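Local atomic coordinates of thiol peroxidase (Mycobacterium tuberculosis, PDB entry 1XVQ), a protein that probably reduces hydrogen peroxide and organic hydroperoxides to water and alcohols, with thioredoxin as the reductant. Residues S46-I51 against T66-A71; S22-F27 against G139-T144; N50-V55 against L128-V133; T5-A10 against D121-G126. All coordinates share one frame; numbering follows the deposited sequence.

Interaction 1: residues S46-I51 against T66-A71; sequences SVLLNI and TFDERA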
loop_
_atom_site.group_PDB
_atom_site.type_symbol
_atom_site.label_atom_id
_atom_site.label_comp_id
_atom_site.label_asym_id
_atom_site.label_seq_id
_atom_site.Cartn_x
_atom_site.Cartn_y
_atom_site.Cartn_z
ATOM N N SER A 46 5.155 -13.751 3.085
ATOM C CA SER A 46 5.644 -12.415 2.746
ATOM C C SER A 46 4.447 -11.655 2.197
ATOM O O SER A 46 3.555 -12.226 1.549
ATOM C CB SER A 46 6.773 -12.485 1.713
ATOM O OG SER A 46 6.369 -13.224 0.569
ATOM N N VAL A 47 4.401 -10.358 2.476
ATOM C CA VAL A 47 3.288 -9.539 2.045
ATOM C C VAL A 47 3.769 -8.249 1.420
ATOM O O VAL A 47 4.655 -7.578 1.953
ATOM C CB VAL A 47 2.376 -9.159 3.245
ATOM C CG1 VAL A 47 1.206 -8.292 2.781
ATOM C CG2 VAL A 47 1.831 -10.422 3.898
ATOM N N LEU A 48 3.180 -7.924 0.279
ATOM C CA LEU A 48 3.487 -6.670 -0.402
ATOM C C LEU A 48 2.269 -5.765 -0.216
ATOM O O LEU A 48 1.179 -6.102 -0.679
ATOM C CB LEU A 48 3.711 -6.886 -1.916
ATOM C CG LEU A 48 3.586 -5.582 -2.749
ATOM C CD1 LEU A 48 4.674 -4.639 -2.297
ATOM C CD2 LEU A 48 3.687 -5.859 -4.271
ATOM N N LEU A 49 2.436 -4.648 0.506
ATOM C CA LEU A 49 1.357 -3.676 0.655
ATOM C C LEU A 49 1.647 -2.633 -0.423
ATOM O O LEU A 49 2.624 -1.874 -0.325
ATOM C CB LEU A 49 1.395 -2.997 2.030
ATOM C CG LEU A 49 1.322 -3.953 3.216
ATOM C CD1 LEU A 49 1.551 -3.148 4.517
ATOM C CD2 LEU A 49 -0.043 -4.650 3.213
ATOM N N ASN A 50 0.793 -2.609 -1.443
ATOM C CA ASN A 50 0.950 -1.711 -2.592
ATOM C C ASN A 50 -0.129 -0.696 -2.292
ATOM O O ASN A 50 -1.308 -0.943 -2.456
ATOM C CB ASN A 50 0.653 -2.508 -3.865
ATOM C CG ASN A 50 1.345 -1.971 -5.084
ATOM O OD1 ASN A 50 1.238 -2.570 -6.163
ATOM N ND2 ASN A 50 2.057 -0.863 -4.950
ATOM N N ILE A 51 0.314 0.457 -1.834
ATOM C CA ILE A 51 -0.587 1.498 -1.351
ATOM C C ILE A 51 -0.831 2.626 -2.321
ATOM O O ILE A 51 0.130 3.215 -2.850
ATOM C CB ILE A 51 -0.007 2.055 -0.064
ATOM C CG1 ILE A 51 0.282 0.888 0.894
ATOM C CG2 ILE A 51 -1.013 3.075 0.591
ATOM C CD1 ILE A 51 1.260 1.269 2.039
ATOM N N THR A 66 2.705 -5.589 -14.006
ATOM C CA THR A 66 3.968 -6.321 -14.065
ATOM C C THR A 66 4.565 -6.502 -12.667
ATOM O O THR A 66 4.957 -7.605 -12.279
ATOM C CB THR A 66 4.979 -5.584 -14.978
ATOM O OG1 THR A 66 4.504 -5.624 -16.328
ATOM C CG2 THR A 66 6.353 -6.238 -14.916
ATOM N N PHE A 67 4.628 -5.412 -11.914
ATOM C CA PHE A 67 5.147 -5.461 -10.557
ATOM C C PHE A 67 4.332 -6.415 -9.686
ATOM O O PHE A 67 4.897 -7.252 -8.986
ATOM C CB PHE A 67 5.104 -4.077 -9.931
ATOM C CG PHE A 67 5.521 -4.057 -8.498
ATOM C CD1 PHE A 67 6.813 -4.437 -8.129
ATOM C CD2 PHE A 67 4.651 -3.592 -7.518
ATOM C CE1 PHE A 67 7.235 -4.344 -6.815
ATOM C CE2 PHE A 67 5.069 -3.495 -6.194
ATOM C CZ PHE A 67 6.351 -3.863 -5.843
ATOM N N ASP A 68 3.008 -6.282 -9.718
ATOM C CA ASP A 68 2.160 -7.155 -8.906
ATOM C C ASP A 68 2.350 -8.627 -9.285
ATOM O O ASP A 68 2.334 -9.515 -8.434
ATOM C CB ASP A 68 0.684 -6.779 -9.059
ATOM C CG ASP A 68 0.325 -5.490 -8.320
ATOM O OD1 ASP A 68 1.083 -5.099 -7.411
ATOM O OD2 ASP A 68 -0.716 -4.890 -8.645
ATOM N N GLU A 69 2.532 -8.885 -10.572
ATOM C CA GLU A 69 2.711 -10.256 -11.017
ATOM C C GLU A 69 4.054 -10.820 -10.583
ATOM O O GLU A 69 4.127 -11.963 -10.135
ATOM C CB GLU A 69 2.506 -10.343 -12.535
ATOM C CG GLU A 69 1.029 -10.181 -12.901
ATOM C CD GLU A 69 0.733 -10.343 -14.384
ATOM O OE1 GLU A 69 -0.471 -10.364 -14.735
ATOM O OE2 GLU A 69 1.685 -10.442 -15.190
ATOM N N ARG A 70 5.117 -10.028 -10.687
ATOM C CA ARG A 70 6.426 -10.495 -10.249
ATOM C C ARG A 70 6.393 -10.736 -8.732
ATOM O O ARG A 70 6.907 -11.741 -8.235
ATOM C CB ARG A 70 7.506 -9.458 -10.576
ATOM C CG ARG A 70 7.709 -9.224 -12.073
ATOM C CD ARG A 70 8.721 -8.129 -12.351
ATOM N NE ARG A 70 8.784 -7.774 -13.770
ATOM C CZ ARG A 70 9.131 -8.619 -14.736
ATOM N NH1 ARG A 70 9.450 -9.876 -14.437
ATOM N NH2 ARG A 70 9.161 -8.212 -16.004
ATOM N N ALA A 71 5.770 -9.816 -8.002
ATOM C CA ALA A 71 5.703 -9.938 -6.551
ATOM C C ALA A 71 4.988 -11.224 -6.151
ATOM O O ALA A 71 5.465 -11.979 -5.294
ATOM C CB ALA A 71 4.989 -8.708 -5.967
#

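Interaction 2: residues S22-F27 against G139-T144; sequences SPAPAF and GNVAYT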
loop_
_atom_site.group_PDB
_atom_site.type_symbol
_atom_site.label_atom_id
_atom_site.label_comp_id
_atom_site.label_asym_id
_atom_site.label_seq_id
_atom_site.Cartn_x
_atom_site.Cartn_y
_atom_site.Cartn_z
ATOM N N SER A 22 11.891 -3.995 11.981
ATOM C CA SER A 22 10.974 -4.106 13.122
ATOM C C SER A 22 9.684 -4.793 12.706
ATOM O O SER A 22 9.345 -4.839 11.512
ATOM C CB SER A 22 10.640 -2.710 13.668
ATOM O OG SER A 22 9.861 -1.969 12.740
ATOM N N PRO A 23 8.935 -5.341 13.685
ATOM C CA PRO A 23 7.670 -6.027 13.394
ATOM C C PRO A 23 6.698 -5.074 12.698
ATOM O O PRO A 23 6.525 -3.914 13.096
ATOM C CB PRO A 23 7.157 -6.434 14.779
ATOM C CG PRO A 23 8.417 -6.538 15.614
ATOM C CD PRO A 23 9.223 -5.354 15.135
ATOM N N ALA A 24 6.052 -5.574 11.657
ATOM C CA ALA A 24 5.120 -4.737 10.942
ATOM C C ALA A 24 3.920 -4.456 11.839
ATOM O O ALA A 24 3.414 -5.341 12.547
ATOM C CB ALA A 24 4.672 -5.419 9.666
ATOM N N PRO A 25 3.451 -3.208 11.833
ATOM C CA PRO A 25 2.291 -2.865 12.661
ATOM C C PRO A 25 1.090 -3.748 12.291
ATOM O O PRO A 25 0.859 -4.084 11.128
ATOM C CB PRO A 25 2.037 -1.385 12.322
ATOM C CG PRO A 25 3.396 -0.872 11.951
ATOM C CD PRO A 25 3.955 -2.035 11.102
ATOM N N ALA A 26 0.311 -4.142 13.292
ATOM C CA ALA A 26 -0.851 -4.941 13.018
ATOM C C ALA A 26 -1.845 -4.135 12.187
ATOM O O ALA A 26 -1.815 -2.910 12.198
ATOM C CB ALA A 26 -1.531 -5.346 14.337
ATOM N N PHE A 27 -2.677 -4.815 11.425
ATOM C CA PHE A 27 -3.727 -4.071 10.725
ATOM C C PHE A 27 -4.977 -4.909 10.588
ATOM O O PHE A 27 -4.931 -6.146 10.648
ATOM C CB PHE A 27 -3.263 -3.577 9.339
ATOM C CG PHE A 27 -2.788 -4.668 8.430
ATOM C CD1 PHE A 27 -3.693 -5.495 7.772
ATOM C CD2 PHE A 27 -1.428 -4.856 8.216
ATOM C CE1 PHE A 27 -3.253 -6.500 6.905
ATOM C CE2 PHE A 27 -0.981 -5.853 7.351
ATOM C CZ PHE A 27 -1.880 -6.673 6.698
ATOM N N GLY A 139 7.548 -11.667 9.523
ATOM C CA GLY A 139 6.740 -10.652 10.162
ATOM C C GLY A 139 7.350 -9.270 10.304
ATOM O O GLY A 139 6.656 -8.328 10.718
ATOM N N ASN A 140 8.632 -9.124 9.984
ATOM C CA ASN A 140 9.284 -7.817 10.109
ATOM C C ASN A 140 9.212 -7.030 8.821
ATOM O O ASN A 140 9.113 -7.609 7.754
ATOM C CB ASN A 140 10.753 -7.972 10.494
ATOM C CG ASN A 140 10.922 -8.563 11.865
ATOM O OD1 ASN A 140 10.177 -8.234 12.784
ATOM N ND2 ASN A 140 11.904 -9.441 12.016
ATOM N N VAL A 141 9.238 -5.706 8.940
ATOM C CA VAL A 141 9.213 -4.862 7.760
ATOM C C VAL A 141 10.538 -5.089 7.045
ATOM O O VAL A 141 11.587 -4.977 7.644
ATOM C CB VAL A 141 9.067 -3.383 8.169
ATOM C CG1 VAL A 141 9.228 -2.473 6.954
ATOM C CG2 VAL A 141 7.653 -3.158 8.773
ATOM N N ALA A 142 10.483 -5.443 5.767
ATOM C CA ALA A 142 11.716 -5.690 5.017
ATOM C C ALA A 142 12.147 -4.525 4.127
ATOM O O ALA A 142 13.334 -4.407 3.753
ATOM C CB ALA A 142 11.539 -6.931 4.150
ATOM N N TYR A 143 11.192 -3.673 3.768
ATOM C CA TYR A 143 11.489 -2.564 2.865
ATOM C C TYR A 143 10.341 -1.576 2.826
ATOM O O TYR A 143 9.185 -1.975 2.888
ATOM C CB TYR A 143 11.707 -3.109 1.445
ATOM C CG TYR A 143 11.767 -2.052 0.348
ATOM C CD1 TYR A 143 10.606 -1.580 -0.264
ATOM C CD2 TYR A 143 12.997 -1.533 -0.070
ATOM C CE1 TYR A 143 10.667 -0.621 -1.271
ATOM C CE2 TYR A 143 13.072 -0.576 -1.069
ATOM C CZ TYR A 143 11.908 -0.127 -1.662
ATOM O OH TYR A 143 11.989 0.829 -2.647
ATOM N N THR A 144 10.668 -0.283 2.725
ATOM C CA THR A 144 9.634 0.718 2.597
ATOM C C THR A 144 10.049 1.803 1.611
ATOM O O THR A 144 11.232 2.041 1.381
ATOM C CB THR A 144 9.310 1.460 3.929
ATOM O OG1 THR A 144 10.446 2.248 4.342
ATOM C CG2 THR A 144 8.946 0.497 5.009
#

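Interaction 3: residues N50-V55 against L128-V133; sequences NIFPSV and LARAIV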
loop_
_atom_site.group_PDB
_atom_site.type_symbol
_atom_site.label_atom_id
_atom_site.label_comp_id
_atom_site.label_asym_id
_atom_site.label_seq_id
_atom_site.Cartn_x
_atom_site.Cartn_y
_atom_site.Cartn_z
ATOM N N ASN A 50 0.793 -2.609 -1.443
ATOM C CA ASN A 50 0.950 -1.711 -2.592
ATOM C C ASN A 50 -0.129 -0.696 -2.292
ATOM O O ASN A 50 -1.308 -0.943 -2.456
ATOM C CB ASN A 50 0.653 -2.508 -3.865
ATOM C CG ASN A 50 1.345 -1.971 -5.084
ATOM O OD1 ASN A 50 1.238 -2.570 -6.163
ATOM N ND2 ASN A 50 2.057 -0.863 -4.950
ATOM N N ILE A 51 0.314 0.457 -1.834
ATOM C CA ILE A 51 -0.587 1.498 -1.351
ATOM C C ILE A 51 -0.831 2.626 -2.321
ATOM O O ILE A 51 0.130 3.215 -2.850
ATOM C CB ILE A 51 -0.007 2.055 -0.064
ATOM C CG1 ILE A 51 0.282 0.888 0.894
ATOM C CG2 ILE A 51 -1.013 3.075 0.591
ATOM C CD1 ILE A 51 1.260 1.269 2.039
ATOM N N PHE A 52 -2.106 2.957 -2.521
ATOM C CA PHE A 52 -2.486 4.002 -3.482
ATOM C C PHE A 52 -3.504 5.043 -3.006
ATOM O O PHE A 52 -4.362 4.766 -2.167
ATOM C CB PHE A 52 -3.157 3.389 -4.709
ATOM C CG PHE A 52 -2.353 2.325 -5.399
ATOM C CD1 PHE A 52 -1.713 2.600 -6.601
ATOM C CD2 PHE A 52 -2.276 1.036 -4.869
ATOM C CE1 PHE A 52 -0.999 1.599 -7.283
ATOM C CE2 PHE A 52 -1.568 0.030 -5.537
ATOM C CZ PHE A 52 -0.926 0.317 -6.753
ATOM N N PRO A 53 -3.429 6.251 -3.572
ATOM C CA PRO A 53 -4.396 7.287 -3.190
ATOM C C PRO A 53 -5.755 6.764 -3.655
ATOM O O PRO A 53 -6.773 6.965 -2.998
ATOM C CB PRO A 53 -3.935 8.505 -3.974
ATOM C CG PRO A 53 -2.421 8.333 -3.996
ATOM C CD PRO A 53 -2.221 6.845 -4.207
ATOM N N SER A 54 -5.773 6.095 -4.804
ATOM C CA SER A 54 -7.006 5.500 -5.281
ATOM C C SER A 54 -6.711 4.455 -6.356
ATOM O O SER A 54 -5.777 4.619 -7.156
ATOM C CB SER A 54 -7.953 6.568 -5.841
ATOM O OG SER A 54 -9.144 5.944 -6.307
ATOM N N VAL A 55 -7.479 3.378 -6.360
ATOM C CA VAL A 55 -7.290 2.338 -7.375
ATOM C C VAL A 55 -8.575 2.338 -8.178
ATOM O O VAL A 55 -8.888 1.360 -8.865
ATOM C CB VAL A 55 -7.093 0.924 -6.749
ATOM C CG1 VAL A 55 -5.892 0.923 -5.822
ATOM C CG2 VAL A 55 -8.355 0.497 -6.002
ATOM N N LEU A 128 -4.531 7.699 1.077
ATOM C CA LEU A 128 -3.208 7.171 1.382
ATOM C C LEU A 128 -2.234 7.552 0.285
ATOM O O LEU A 128 -2.576 7.481 -0.888
ATOM C CB LEU A 128 -3.254 5.645 1.435
ATOM C CG LEU A 128 -4.366 5.126 2.336
ATOM C CD1 LEU A 128 -4.147 3.595 2.461
ATOM C CD2 LEU A 128 -4.308 5.792 3.759
ATOM N N ALA A 129 -1.021 7.940 0.667
ATOM C CA ALA A 129 -0.017 8.308 -0.346
ATOM C C ALA A 129 0.523 7.081 -1.081
ATOM O O ALA A 129 0.518 5.955 -0.537
ATOM C CB ALA A 129 1.139 9.038 0.309
ATOM N N ARG A 130 0.995 7.292 -2.314
ATOM C CA ARG A 130 1.586 6.180 -3.078
ATOM C C ARG A 130 2.809 5.673 -2.276
ATOM O O ARG A 130 3.733 6.427 -1.954
ATOM C CB ARG A 130 2.057 6.644 -4.445
ATOM C CG ARG A 130 2.520 5.461 -5.322
ATOM C CD ARG A 130 1.344 4.614 -5.819
ATOM N NE ARG A 130 1.797 3.467 -6.622
ATOM C CZ ARG A 130 2.018 2.242 -6.143
ATOM N NH1 ARG A 130 1.830 1.957 -4.844
ATOM N NH2 ARG A 130 2.448 1.285 -6.962
ATOM N N ALA A 131 2.814 4.386 -1.957
ATOM C CA ALA A 131 3.888 3.847 -1.138
ATOM C C ALA A 131 3.923 2.341 -1.267
ATOM O O ALA A 131 2.958 1.718 -1.702
ATOM C CB ALA A 131 3.629 4.213 0.317
ATOM N N ILE A 132 5.053 1.780 -0.875
ATOM C CA ILE A 132 5.233 0.342 -0.900
ATOM C C ILE A 132 5.828 -0.100 0.420
ATOM O O ILE A 132 6.793 0.484 0.911
ATOM C CB ILE A 132 6.166 -0.106 -2.071
ATOM C CG1 ILE A 132 5.380 -0.037 -3.404
ATOM C CG2 ILE A 132 6.659 -1.527 -1.841
ATOM C CD1 ILE A 132 6.220 -0.326 -4.672
ATOM N N VAL A 133 5.223 -1.119 1.023
ATOM C CA VAL A 133 5.785 -1.675 2.242
ATOM C C VAL A 133 5.840 -3.173 2.033
ATOM O O VAL A 133 4.846 -3.774 1.672
ATOM C CB VAL A 133 4.919 -1.367 3.491
ATOM C CG1 VAL A 133 5.451 -2.160 4.704
ATOM C CG2 VAL A 133 4.950 0.123 3.774
HETATM O O HOH W 1 -6.148 5.923 -0.622
#

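Interaction 4: residues T5-A10 against D121-G126; sequences TLRGNA and DGPMAG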
loop_
_atom_site.group_PDB
_atom_site.type_symbol
_atom_site.label_atom_id
_atom_site.label_comp_id
_atom_site.label_asym_id
_atom_site.label_seq_id
_atom_site.Cartn_x
_atom_site.Cartn_y
_atom_site.Cartn_z
ATOM N N THR A 5 -7.747 24.201 -3.905
ATOM C CA THR A 5 -6.716 23.704 -2.980
ATOM C C THR A 5 -5.789 22.991 -3.963
ATOM O O THR A 5 -6.065 21.863 -4.391
ATOM C CB THR A 5 -7.291 22.668 -1.944
ATOM O OG1 THR A 5 -8.117 23.358 -0.990
ATOM C CG2 THR A 5 -6.160 21.948 -1.192
ATOM N N LEU A 6 -4.715 23.675 -4.354
ATOM C CA LEU A 6 -3.755 23.135 -5.309
ATOM C C LEU A 6 -3.011 21.961 -4.707
ATOM O O LEU A 6 -2.921 21.838 -3.486
ATOM C CB LEU A 6 -2.742 24.224 -5.685
ATOM C CG LEU A 6 -3.336 25.475 -6.330
ATOM C CD1 LEU A 6 -2.254 26.586 -6.447
ATOM C CD2 LEU A 6 -3.887 25.096 -7.698
ATOM N N ARG A 7 -2.432 21.126 -5.566
ATOM C CA ARG A 7 -1.698 19.977 -5.060
ATOM C C ARG A 7 -0.199 20.223 -5.101
ATOM O O ARG A 7 0.363 20.391 -6.179
ATOM C CB ARG A 7 -2.036 18.739 -5.885
ATOM C CG ARG A 7 -1.375 17.455 -5.356
ATOM C CD ARG A 7 -1.769 16.257 -6.229
ATOM N NE ARG A 7 -0.999 15.059 -5.903
ATOM C CZ ARG A 7 -1.042 13.915 -6.590
ATOM N NH1 ARG A 7 -1.825 13.791 -7.654
ATOM N NH2 ARG A 7 -0.284 12.893 -6.218
ATOM N N GLY A 8 0.430 20.254 -3.932
ATOM C CA GLY A 8 1.868 20.459 -3.865
ATOM C C GLY A 8 2.670 19.282 -4.429
ATOM O O GLY A 8 2.209 18.138 -4.438
ATOM N N ASN A 9 3.885 19.558 -4.892
ATOM C CA ASN A 9 4.733 18.514 -5.469
ATOM C C ASN A 9 5.204 17.582 -4.369
ATOM O O ASN A 9 5.258 16.371 -4.554
ATOM C CB ASN A 9 5.953 19.149 -6.166
ATOM C CG ASN A 9 6.758 18.147 -6.999
ATOM O OD1 ASN A 9 7.979 18.062 -6.870
ATOM N ND2 ASN A 9 6.084 17.414 -7.867
ATOM N N ALA A 10 5.551 18.147 -3.220
ATOM C CA ALA A 10 6.048 17.327 -2.110
ATOM C C ALA A 10 4.915 16.578 -1.408
ATOM O O ALA A 10 3.864 17.146 -1.131
ATOM C CB ALA A 10 6.783 18.200 -1.116
ATOM N N ASP A 121 -2.301 17.001 3.921
ATOM C CA ASP A 121 -2.831 18.265 3.432
ATOM C C ASP A 121 -3.098 18.228 1.947
ATOM O O ASP A 121 -2.849 17.230 1.287
ATOM C CB ASP A 121 -1.829 19.364 3.769
ATOM C CG ASP A 121 -0.415 18.977 3.406
ATOM O OD1 ASP A 121 -0.220 18.407 2.311
ATOM O OD2 ASP A 121 0.507 19.243 4.213
ATOM N N GLY A 122 -3.616 19.331 1.405
ATOM C CA GLY A 122 -3.871 19.377 -0.015
ATOM C C GLY A 122 -5.186 18.736 -0.419
ATOM O O GLY A 122 -5.911 18.218 0.430
ATOM N N PRO A 123 -5.520 18.740 -1.713
ATOM C CA PRO A 123 -6.770 18.151 -2.204
ATOM C C PRO A 123 -6.945 16.663 -1.908
ATOM O O PRO A 123 -8.071 16.169 -1.865
ATOM C CB PRO A 123 -6.726 18.431 -3.711
ATOM C CG PRO A 123 -5.244 18.443 -4.007
ATOM C CD PRO A 123 -4.713 19.260 -2.835
ATOM N N MET A 124 -5.837 15.968 -1.692
ATOM C CA MET A 124 -5.890 14.527 -1.443
ATOM C C MET A 124 -5.794 14.164 0.015
ATOM O O MET A 124 -5.522 12.993 0.342
ATOM C CB MET A 124 -4.734 13.874 -2.178
ATOM C CG MET A 124 -4.644 14.397 -3.571
ATOM S SD MET A 124 -5.692 13.409 -4.540
ATOM C CE MET A 124 -4.390 12.168 -4.919
ATOM N N ALA A 125 -5.955 15.153 0.890
ATOM C CA ALA A 125 -5.861 14.921 2.344
ATOM C C ALA A 125 -6.785 13.755 2.738
ATOM O O ALA A 125 -7.920 13.699 2.283
ATOM C CB ALA A 125 -6.288 16.190 3.102
ATOM N N GLY A 126 -6.310 12.862 3.611
ATOM C CA GLY A 126 -7.144 11.746 4.025
ATOM C C GLY A 126 -7.024 10.480 3.189
ATOM O O GLY A 126 -7.456 9.435 3.658
HETATM O O HOH W 2 1.036 15.974 0.422
#

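Interaction 1: residues S46-I51 against T66-A71
Asp-68 OD1 lies 2.8 Å from Asn-50 OD1 as modelled. The Asn-50 amide is probably turned over in the model, and turned back it could make this a hydrogen bond. The carboxylate and amide planes are nearly perpendicular, at 89°. The end of the Asn-50 side chain lies at the edge of the Phe-67 ring, near its plane. The other contacts between the segments are apolar. Leu-48 and Phe-67 meet tip to tip, with Leu-48 CD2 only 3.3 Å from Phe-67 CE2, which is tight packing. The other methyl, Leu-48 CD1, stands 4.0 Å from Phe-67 CZ. Leu-48 CD2 also packs on Ala-71 CB, at 3.6 Å. Phe-67 has CG anti to its backbone N (chi1 176°), which places CG on the strand side; the ring continues to Leu-48. All five touching residues are buried. The helix segment runs almost antiparallel to the strand segment, at 166°, with the axes 10.4 Å apart. Strand 47-51 and helix 62-73 are the first two elements of a beta-alpha-beta unit of the thioredoxin fold. Strand 77-78 completes it, and its Val-78 touches Leu-48, Asp-68 and Ala-71. Ile-132 of strand 131-135 touches Leu-48 and Phe-67, and helix 156-165 packs against Phe-67 and Ala-71.

Interaction 2: residues S22-F27 against G139-T144
The backbones of Pro-23 and Asn-140 form a single beta bridge, with CA atoms 4.1 Å apart. Two nearly straight hydrogen bonds flank it. Val-141 N donates to Ser-22 O over 2.7 Å, and Ala-24 N donates to Gly-139 O over 3.0 Å. The first donor is tilted 21° from the carbonyl plane of Ser-22, while the second lies in the carbonyl plane of Gly-139. Ser-22 O also receives a CA-H...O contact from Asn-140 CA at 3.3 Å. Beside the bridge, Pro-23 and Asn-140 lie side by side and point the same way. Asn-140 chi1 (-65°) places CG beside the backbone N, and OD1 then reaches the proline ring. Asn-140 OD1 is 3.3 Å from Pro-23 N, which has no hydrogen to give, and 3.7 Å from Pro-23 CG. The bridge joins the loop before strand 28-30 to the start of strand 141-146, an outermost strand, within this chain, of the mixed sheet. A little further along that strand, Ala-142 and Tyr-143 both face Val-134, a classic beta bulge. Val-141 and Ala-24 make the apolar part. Val-141 CG2 is 3.7 Å from Ala-24 CA and 3.8 Å from Ala-24 CB. Ala-24 also touches Ile-135 of the neighbouring strand and Tyr-115. The hydroxyl of Ser-22 is hydrogen-bonded to the backbone oxygen of Ala-19, within its own loop.

Interaction 3: residues N50-V55 against L128-V133
The guanidinium of Arg-130 lies flat on one face of the Phe-52 ring, a stacked cation-pi pair. Arg-130 CZ is 3.8 Å from the ring centroid, and the planes are 19° apart. The nearest pair of atoms is Phe-52 CE1 and Arg-130 CZ, at 3.3 Å. The two side chains lie side by side and point the same way. The bend at chi2 of Arg-130 (73°) turns CD toward the ring, 3.7 Å from Phe-52 CD1. Two donors grip Ile-51 O from opposite faces of its carbonyl plane. Arg-130 NH1 comes at 2.9 Å from well above that plane, and Ala-131 N at 3.1 Å. Ile-51 N in turn donates to Ala-131 O over 2.9 Å, so Ile-51 and Ala-131 form an antiparallel hydrogen-bonded pair. The Asn-50 side chain ends at the guanidinium edge; its amide orientation is uncertain, so no bond is assigned. On the Ile-51 and Ala-131 face of the sheet, Ile-51 CG2 packs on Leu-128 CB at 3.5 Å. Past the strand ends, one water donates to Phe-52 O and Pro-53 O and accepts from Leu-128 N. Further out, Arg-130 NH2 is hydrogen-bonded to Tyr-156 OH, a second-shell bond that would help to fix the rotation of the guanidinium. Phe-92 meets the Phe-52 ring edge-to-face. The contact joins strand 47-51 to strand 131-135 in the central sheet, with Phe-67 of helix 62-73 against Ile-132.

Interaction 4: residues T5-A10 against D121-G126
The side chains of Arg-7 and Met-124 cross obliquely, with the methionine methyl over one face of the guanidinium. Met-124 CE stands 4.0 Å above that plane, over its centre, and is 4.1 Å from Arg-7 NH1. This pair is only loosely packed. Arg-7 is extended from CG to NE. Met-124 is bent at chi2 and again at chi3, and the bend at chi3 (-89°) places CE over the guanidinium. Pro-123 has the largest share of the buried surface. Its ring lies against the backbone of Thr-5 and Leu-6, and Pro-123 CD is 3.2 Å from Leu-6 O. Pro-123 CG touches the root of the arginine side chain, 3.7 Å from Arg-7 CB. Thr-5 turns its methyl, not its hydroxyl, to the other segment. Thr-5 CG2 is 3.3 Å from Pro-123 N and 3.5 Å from Pro-123 CD. Gly-122 to Ala-125 form a type I beta turn, closed by a hydrogen bond from Ala-125 N to Gly-122 O of 3.1 Å. Gly-122 takes a positive phi just before the proline, where a CB would be jammed against the carbonyl O of Asp-121, which calls for glycine. A water links Ala-10 O and Asp-121 OD1 through weak bonds only. All of this is a surface contact between two loops. The N-terminal loop before strand 28-30 meets the loop that joins helix 111-114 to strand 131-135. Around them, Arg-7 touches Ile-150 and Met-124 touches Ile-119.

Interactions 1 and 3 share Asn-50 and Ile-51, and their centres are 12 Å apart. Leu-49 N lies 2.8 Å from Val-133 O, a probable hydrogen bond between them. Both are close to the predicted active-site Cys-60: the side chain of Asp-68 is about 8 Å from that of Cys-60, and that of Phe-52 about 9 Å. Interaction 2 lies at the 141-146 edge of the same sheet, where Tyr-143 CE1 packs 4.1 Å from Ile-132 CG2. Interaction 4 is peripheral. It meets interaction 3 where Met-124 CE is 3.8 Å from Pro-53 CB. Its centre is about 26 Å from that of interaction 1. Interactions 2 and 4 lie away from the annotated sites.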